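Local coordinates for protein monooxygenase (PDB 2I7G) that probably acts as a flavin-dependent monooxygenase of the luciferase-like family, built on a TIM-barrel fold, at residues Leu57-Leu63 against Ile348-Thr353; Phe259-Thr264 against Leu308-Val314. All blocks are in the same frame, centred on the assembly; numbering follows the deposited sequence. Where two conformers were deposited one is given.

Contact 1: Leu57-Leu63 against Ile348-Thr353; sequences LADQVGL and IELYGT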
loop_
_atom_site.group_PDB
_atom_site.type_symbol
_atom_site.label_atom_id
_atom_site.label_comp_id
_atom_site.label_asym_id
_atom_site.label_seq_id
_atom_site.Cartn_x
_atom_site.Cartn_y
_atom_site.Cartn_z
ATOM N N LEU B 57 -10.266 -1.585 -17.376
ATOM C CA LEU B 57 -11.138 -2.150 -18.395
ATOM C C LEU B 57 -12.179 -3.056 -17.762
ATOM O O LEU B 57 -13.349 -2.962 -18.109
ATOM C CB LEU B 57 -10.342 -2.907 -19.467
ATOM C CG LEU B 57 -11.253 -3.482 -20.575
ATOM C CD1 LEU B 57 -12.050 -2.367 -21.266
ATOM C CD2 LEU B 57 -10.408 -4.279 -21.583
ATOM N N ALA B 58 -11.735 -3.931 -16.852
ATOM C CA ALA B 58 -12.633 -4.849 -16.138
ATOM C C ALA B 58 -13.739 -4.076 -15.439
ATOM O O ALA B 58 -14.914 -4.451 -15.509
ATOM C CB ALA B 58 -11.855 -5.689 -15.133
ATOM N N ASP B 59 -13.372 -2.965 -14.798
ATOM C CA ASP B 59 -14.355 -2.071 -14.173
ATOM C C ASP B 59 -15.357 -1.534 -15.207
ATOM O O ASP B 59 -16.592 -1.574 -15.013
ATOM C CB ASP B 59 -13.579 -0.913 -13.501
ATOM C CG ASP B 59 -14.490 0.036 -12.744
ATOM O OD1 ASP B 59 -15.249 -0.476 -11.878
ATOM O OD2 ASP B 59 -14.430 1.269 -13.004
ATOM N N GLN B 60 -14.813 -0.993 -16.286
ATOM C CA GLN B 60 -15.602 -0.373 -17.366
ATOM C C GLN B 60 -16.591 -1.337 -18.024
ATOM O O GLN B 60 -17.734 -0.936 -18.336
ATOM C CB GLN B 60 -14.686 0.259 -18.423
ATOM C CG GLN B 60 -13.980 1.539 -17.926
ATOM C CD GLN B 60 -12.697 1.893 -18.725
ATOM O OE1 GLN B 60 -12.298 1.177 -19.660
ATOM N NE2 GLN B 60 -12.044 2.993 -18.337
ATOM N N VAL B 61 -16.192 -2.595 -18.184
ATOM C CA VAL B 61 -17.073 -3.552 -18.843
ATOM C C VAL B 61 -17.973 -4.278 -17.857
ATOM O O VAL B 61 -18.690 -5.194 -18.243
ATOM C CB VAL B 61 -16.310 -4.569 -19.691
ATOM C CG1 VAL B 61 -15.512 -3.836 -20.795
ATOM C CG2 VAL B 61 -15.386 -5.488 -18.803
ATOM N N GLY B 62 -17.921 -3.886 -16.592
ATOM C CA GLY B 62 -18.893 -4.358 -15.611
ATOM C C GLY B 62 -18.595 -5.684 -14.920
ATOM O O GLY B 62 -19.515 -6.305 -14.366
ATOM N N LEU B 63 -17.333 -6.110 -14.920
ATOM C CA LEU B 63 -16.931 -7.276 -14.124
ATOM C C LEU B 63 -16.956 -6.913 -12.624
ATOM O O LEU B 63 -16.793 -5.732 -12.235
ATOM C CB LEU B 63 -15.569 -7.799 -14.558
ATOM C CG LEU B 63 -15.691 -8.443 -15.962
ATOM C CD1 LEU B 63 -14.227 -8.662 -16.451
ATOM C CD2 LEU B 63 -16.548 -9.748 -15.935
ATOM N N ILE B 348 -10.544 -9.633 -21.694
ATOM C CA ILE B 348 -11.305 -8.937 -20.650
ATOM C C ILE B 348 -12.568 -8.301 -21.249
ATOM O O ILE B 348 -13.695 -8.404 -20.685
ATOM C CB ILE B 348 -10.454 -7.875 -19.948
ATOM C CG1 ILE B 348 -9.414 -8.554 -19.018
ATOM C CG2 ILE B 348 -11.334 -6.978 -19.059
ATOM C CD1 ILE B 348 -8.309 -7.580 -18.544
ATOM N N GLU B 349 -12.396 -7.635 -22.390
ATOM C CA GLU B 349 -13.537 -7.081 -23.117
ATOM C C GLU B 349 -14.593 -8.147 -23.411
ATOM O O GLU B 349 -15.770 -7.953 -23.106
ATOM C CB GLU B 349 -13.093 -6.388 -24.412
ATOM C CG GLU B 349 -14.281 -5.978 -25.283
ATOM C CD GLU B 349 -14.253 -4.517 -25.737
ATOM O OE1 GLU B 349 -14.051 -3.609 -24.890
ATOM O OE2 GLU B 349 -14.487 -4.273 -26.941
ATOM N N LEU B 350 -14.172 -9.273 -23.985
ATOM C CA LEU B 350 -15.114 -10.376 -24.287
ATOM C C LEU B 350 -15.757 -10.955 -23.031
ATOM O O LEU B 350 -16.956 -11.289 -23.019
ATOM C CB LEU B 350 -14.422 -11.469 -25.099
ATOM C CG LEU B 350 -14.058 -11.062 -26.532
ATOM C CD1 LEU B 350 -13.186 -12.171 -27.100
ATOM C CD2 LEU B 350 -15.310 -10.791 -27.427
ATOM N N TYR B 351 -14.958 -11.078 -21.970
ATOM C CA TYR B 351 -15.459 -11.550 -20.671
ATOM C C TYR B 351 -16.619 -10.649 -20.165
ATOM O O TYR B 351 -17.722 -11.146 -19.856
ATOM C CB TYR B 351 -14.276 -11.612 -19.689
ATOM C CG TYR B 351 -14.520 -12.317 -18.373
ATOM C CD1 TYR B 351 -15.649 -13.136 -18.164
ATOM C CD2 TYR B 351 -13.601 -12.157 -17.321
ATOM C CE1 TYR B 351 -15.846 -13.789 -16.912
ATOM C CE2 TYR B 351 -13.779 -12.825 -16.084
ATOM C CZ TYR B 351 -14.895 -13.622 -15.891
ATOM O OH TYR B 351 -15.057 -14.271 -14.687
ATOM N N GLY B 352 -16.403 -9.334 -20.120
ATOM C CA GLY B 352 -17.426 -8.422 -19.579
ATOM C C GLY B 352 -18.605 -8.224 -20.509
ATOM O O GLY B 352 -19.756 -8.109 -20.052
ATOM N N THR B 353 -18.359 -8.209 -21.815
ATOM C CA THR B 353 -19.420 -7.825 -22.748
ATOM C C THR B 353 -20.204 -8.998 -23.343
ATOM O O THR B 353 -21.348 -8.804 -23.794
ATOM C CB THR B 353 -18.915 -6.898 -23.882
ATOM O OG1 THR B 353 -18.067 -7.652 -24.769
ATOM C CG2 THR B 353 -18.159 -5.704 -23.279
HETATM O O HOH W 1 -20.023 -7.412 -17.355
#
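The ring of Tyr351 takes the methyl CD2 of Leu63 squarely over one face, 3.9 Å from the ring centroid and only 4° off the normal, a CH-pi contact. Leu63 CD1 lies 3.7 Å from Tyr351 CD2, and the two side chains cross at about a right angle. Here two outer helices of the TIM barrel meet, 40-60 at its C-terminal end and 341-363 in mid-course. Chi1 of Tyr351, -169°, sets the ring anti to the backbone N and sends it inward among Leu24 and Leu26 of strand 23-28 and Phe330 and Leu332 of strand 329-333, where its hydroxyl is hydrogen-bonded to Gly25 O.

Three residues earlier in the helix, Ile348 presents its CG2 branch to Leu57, Ala58, Val61 and Leu63. Ile348 CG2 lies 3.8 Å from Leu57 CD2. A beta-branched residue suits the spot: CG2, anti to the backbone N, faces segment 57-63, while CG1 takes a different direction from the same CB. Gly352 allows the closest CA-to-CA approach, Gly352 CA lying 4.9 Å from Val61 CA; lacking a side chain, Gly352 lets Val61 CG2 rest 3.7 Å from Gly352 CA. Gly62 ends helix 40-60 in a Schellman motif, taking the positive phi that glycine tolerates well, and the turn swings Leu63 back toward helix 341-363.

Polar groups lie at the border of the contact. Thr353 OG1 reaches back one turn to Glu349 O, which also accepts from Thr353 N, and this leaves CG2 of Thr353 to meet Val61 CG1. Val61 C=O points toward Gly352 O, whose own C=O runs across that line, and one water donates to both oxygens, at 2.7 Å from Val61 O and 2.8 Å from Gly352 O.

Contact 2: Phe259-Thr264 against Leu308-Val314; sequences FIADTT and LGEPELV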
loop_
_atom_site.group_PDB
_atom_site.type_symbol
_atom_site.label_atom_id
_atom_site.label_comp_id
_atom_site.label_asym_id
_atom_site.label_seq_id
_atom_site.Cartn_x
_atom_site.Cartn_y
_atom_site.Cartn_z
ATOM N N PHE B 259 -8.965 -18.746 -20.459
ATOM C CA PHE B 259 -8.743 -17.626 -21.370
ATOM C C PHE B 259 -9.928 -17.538 -22.333
ATOM O O PHE B 259 -10.509 -18.563 -22.699
ATOM C CB PHE B 259 -7.424 -17.833 -22.130
ATOM C CG PHE B 259 -7.057 -16.693 -23.044
ATOM C CD1 PHE B 259 -6.957 -15.374 -22.563
ATOM C CD2 PHE B 259 -6.809 -16.940 -24.396
ATOM C CE1 PHE B 259 -6.627 -14.315 -23.434
ATOM C CE2 PHE B 259 -6.464 -15.868 -25.281
ATOM C CZ PHE B 259 -6.401 -14.576 -24.799
ATOM N N ILE B 260 -10.299 -16.306 -22.685
ATOM C CA ILE B 260 -11.410 -16.083 -23.631
ATOM C C ILE B 260 -10.860 -15.364 -24.867
ATOM O O ILE B 260 -10.077 -14.406 -24.743
ATOM C CB ILE B 260 -12.532 -15.252 -22.960
ATOM C CG1 ILE B 260 -13.101 -15.990 -21.722
ATOM C CG2 ILE B 260 -13.624 -14.909 -23.973
ATOM C CD1 ILE B 260 -13.708 -15.078 -20.675
ATOM N N ALA B 261 -11.256 -15.811 -26.061
ATOM C CA ALA B 261 -10.845 -15.119 -27.280
ATOM C C ALA B 261 -11.984 -15.209 -28.280
ATOM O O ALA B 261 -13.047 -15.766 -27.972
ATOM C CB ALA B 261 -9.527 -15.733 -27.892
ATOM N N ASP B 262 -11.769 -14.651 -29.461
ATOM C CA ASP B 262 -12.861 -14.520 -30.414
ATOM C C ASP B 262 -13.302 -15.876 -30.957
ATOM O O ASP B 262 -14.449 -16.008 -31.425
ATOM C CB ASP B 262 -12.452 -13.588 -31.540
ATOM C CG ASP B 262 -12.517 -12.117 -31.099
ATOM O OD1 ASP B 262 -13.649 -11.564 -31.099
ATOM O OD2 ASP B 262 -11.469 -11.530 -30.714
ATOM N N THR B 263 -12.373 -16.840 -30.968
ATOM C CA THR B 263 -12.710 -18.217 -31.362
ATOM C C THR B 263 -12.032 -19.164 -30.378
ATOM O O THR B 263 -11.064 -18.786 -29.671
ATOM C CB THR B 263 -12.245 -18.617 -32.780
ATOM O OG1 THR B 263 -10.816 -18.750 -32.799
ATOM C CG2 THR B 263 -12.695 -17.584 -33.889
ATOM N N THR B 264 -12.541 -20.383 -30.329
ATOM C CA THR B 264 -12.013 -21.356 -29.354
ATOM C C THR B 264 -10.583 -21.734 -29.734
ATOM O O THR B 264 -9.716 -21.821 -28.841
ATOM C CB THR B 264 -12.919 -22.566 -29.279
ATOM O OG1 THR B 264 -14.129 -22.161 -28.628
ATOM C CG2 THR B 264 -12.222 -23.696 -28.470
ATOM N N LEU B 308 -11.824 -22.249 -20.986
ATOM C CA LEU B 308 -11.105 -21.687 -22.143
ATOM C C LEU B 308 -11.875 -21.850 -23.466
ATOM O O LEU B 308 -12.339 -22.955 -23.799
ATOM C CB LEU B 308 -9.765 -22.371 -22.270
ATOM C CG LEU B 308 -8.818 -21.805 -23.318
ATOM C CD1 LEU B 308 -7.405 -21.895 -22.824
ATOM C CD2 LEU B 308 -8.979 -22.552 -24.677
ATOM N N GLY B 309 -11.953 -20.766 -24.237
ATOM C CA GLY B 309 -12.597 -20.852 -25.554
ATOM C C GLY B 309 -13.239 -19.559 -25.976
ATOM O O GLY B 309 -12.988 -18.486 -25.385
ATOM N N GLU B 310 -14.075 -19.652 -27.021
ATOM C CA GLU B 310 -14.885 -18.495 -27.428
ATOM C C GLU B 310 -15.901 -18.156 -26.300
ATOM O O GLU B 310 -16.107 -18.968 -25.373
ATOM C CB GLU B 310 -15.626 -18.762 -28.750
ATOM C CG GLU B 310 -16.686 -19.859 -28.626
ATOM C CD GLU B 310 -17.558 -19.973 -29.902
ATOM O OE1 GLU B 310 -17.094 -19.501 -30.970
ATOM O OE2 GLU B 310 -18.675 -20.539 -29.815
ATOM N N PRO B 311 -16.491 -16.948 -26.337
ATOM C CA PRO B 311 -17.347 -16.565 -25.198
ATOM C C PRO B 311 -18.500 -17.522 -24.851
ATOM O O PRO B 311 -18.723 -17.816 -23.663
ATOM C CB PRO B 311 -17.818 -15.142 -25.561
ATOM C CG PRO B 311 -16.684 -14.616 -26.396
ATOM C CD PRO B 311 -16.324 -15.825 -27.282
ATOM N N GLU B 312 -19.209 -18.033 -25.857
ATOM C CA GLU B 312 -20.357 -18.905 -25.582
ATOM C C GLU B 312 -19.943 -20.229 -24.931
ATOM O O GLU B 312 -20.668 -20.755 -24.078
ATOM C CB GLU B 312 -21.209 -19.117 -26.844
ATOM C CG GLU B 312 -21.916 -17.833 -27.313
ATOM C CD GLU B 312 -23.433 -17.811 -27.113
ATOM O OE1 GLU B 312 -24.068 -16.891 -27.666
ATOM O OE2 GLU B 312 -24.001 -18.684 -26.412
ATOM N N LEU B 313 -18.767 -20.746 -25.303
ATOM C CA LEU B 313 -18.243 -21.977 -24.699
ATOM C C LEU B 313 -17.893 -21.753 -23.242
ATOM O O LEU B 313 -18.233 -22.563 -22.375
ATOM C CB LEU B 313 -17.001 -22.475 -25.457
ATOM C CG LEU B 313 -16.547 -23.900 -25.075
ATOM C CD1 LEU B 313 -17.565 -24.956 -25.567
ATOM C CD2 LEU B 313 -15.165 -24.240 -25.613
ATOM N N VAL B 314 -17.205 -20.640 -22.969
ATOM C CA VAL B 314 -16.808 -20.353 -21.590
ATOM C C VAL B 314 -18.044 -20.093 -20.719
ATOM O O VAL B 314 -18.109 -20.583 -19.584
ATOM C CB VAL B 314 -15.815 -19.201 -21.543
ATOM C CG1 VAL B 314 -15.538 -18.768 -20.061
ATOM C CG2 VAL B 314 -14.516 -19.664 -22.233
HETATM O O HOH W 2 -14.981 -20.745 -31.998
#
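Thr264 OG1 accepts the backbone N-H of Glu310 in a 3.0 Å, almost straight bond (174° at the hydrogen), while Glu310 CG packs 3.4 Å from the same oxygen. The bond lies just past the end of TIM-barrel strand 252-260 and of the short extra strand 307-309 that runs parallel beside it, where each chain turns into a helix: Thr263 is the N-cap of helix 264-272, its OG1 bonded to Lys266 N, and Glu310 holds the N-cap position of helix 311-325. A water accepts from Thr264 N and donates to Glu310 OE1, joining the two starts a second time.

Closer to the strands, the backbones pair through Gly309, whose N donates to Phe259 O at 3.1 Å and whose O accepts from Ala261 N. Glycine fits because its backbone angles suit a residue without a beta carbon, and Thr264 and Leu313 pack close about its CA. Ile260, with chi1 -60°, directs CG1 at Val314 CG2 (4.0 Å) and CG2 at Pro311 CG (3.9 Å), packing the strand end against the first turn of helix 311-325. Proline suits that turn, having no N-H to satisfy, and Ala261 O sits 3.3 Å from both Glu310 CA and Pro311 CD.

Both contacts are partly buried, with centres about 14 Å apart, and contact 2 is nested in the chain loop that contact 1 closes. Contact 1 joins two outer helices; contact 2 joins the end of a barrel strand and the chain leading into the next helices. Helix 341-363, a partner in contact 1, also touches contact 2: Tyr351 CB packs 3.6 Å from Ile260 CD1, and Leu350 CD1 lies 3.5 Å from Ala261 C. Their chemistry differs accordingly. Contact 1 relies on apolar packing with a water between carbonyls at its border; contact 2 relies on direct backbone and threonine hydrogen bonds. Arg346, two residues before Ile348 in helix 341-363, forms a salt bridge with Asp262, tying the two regions further.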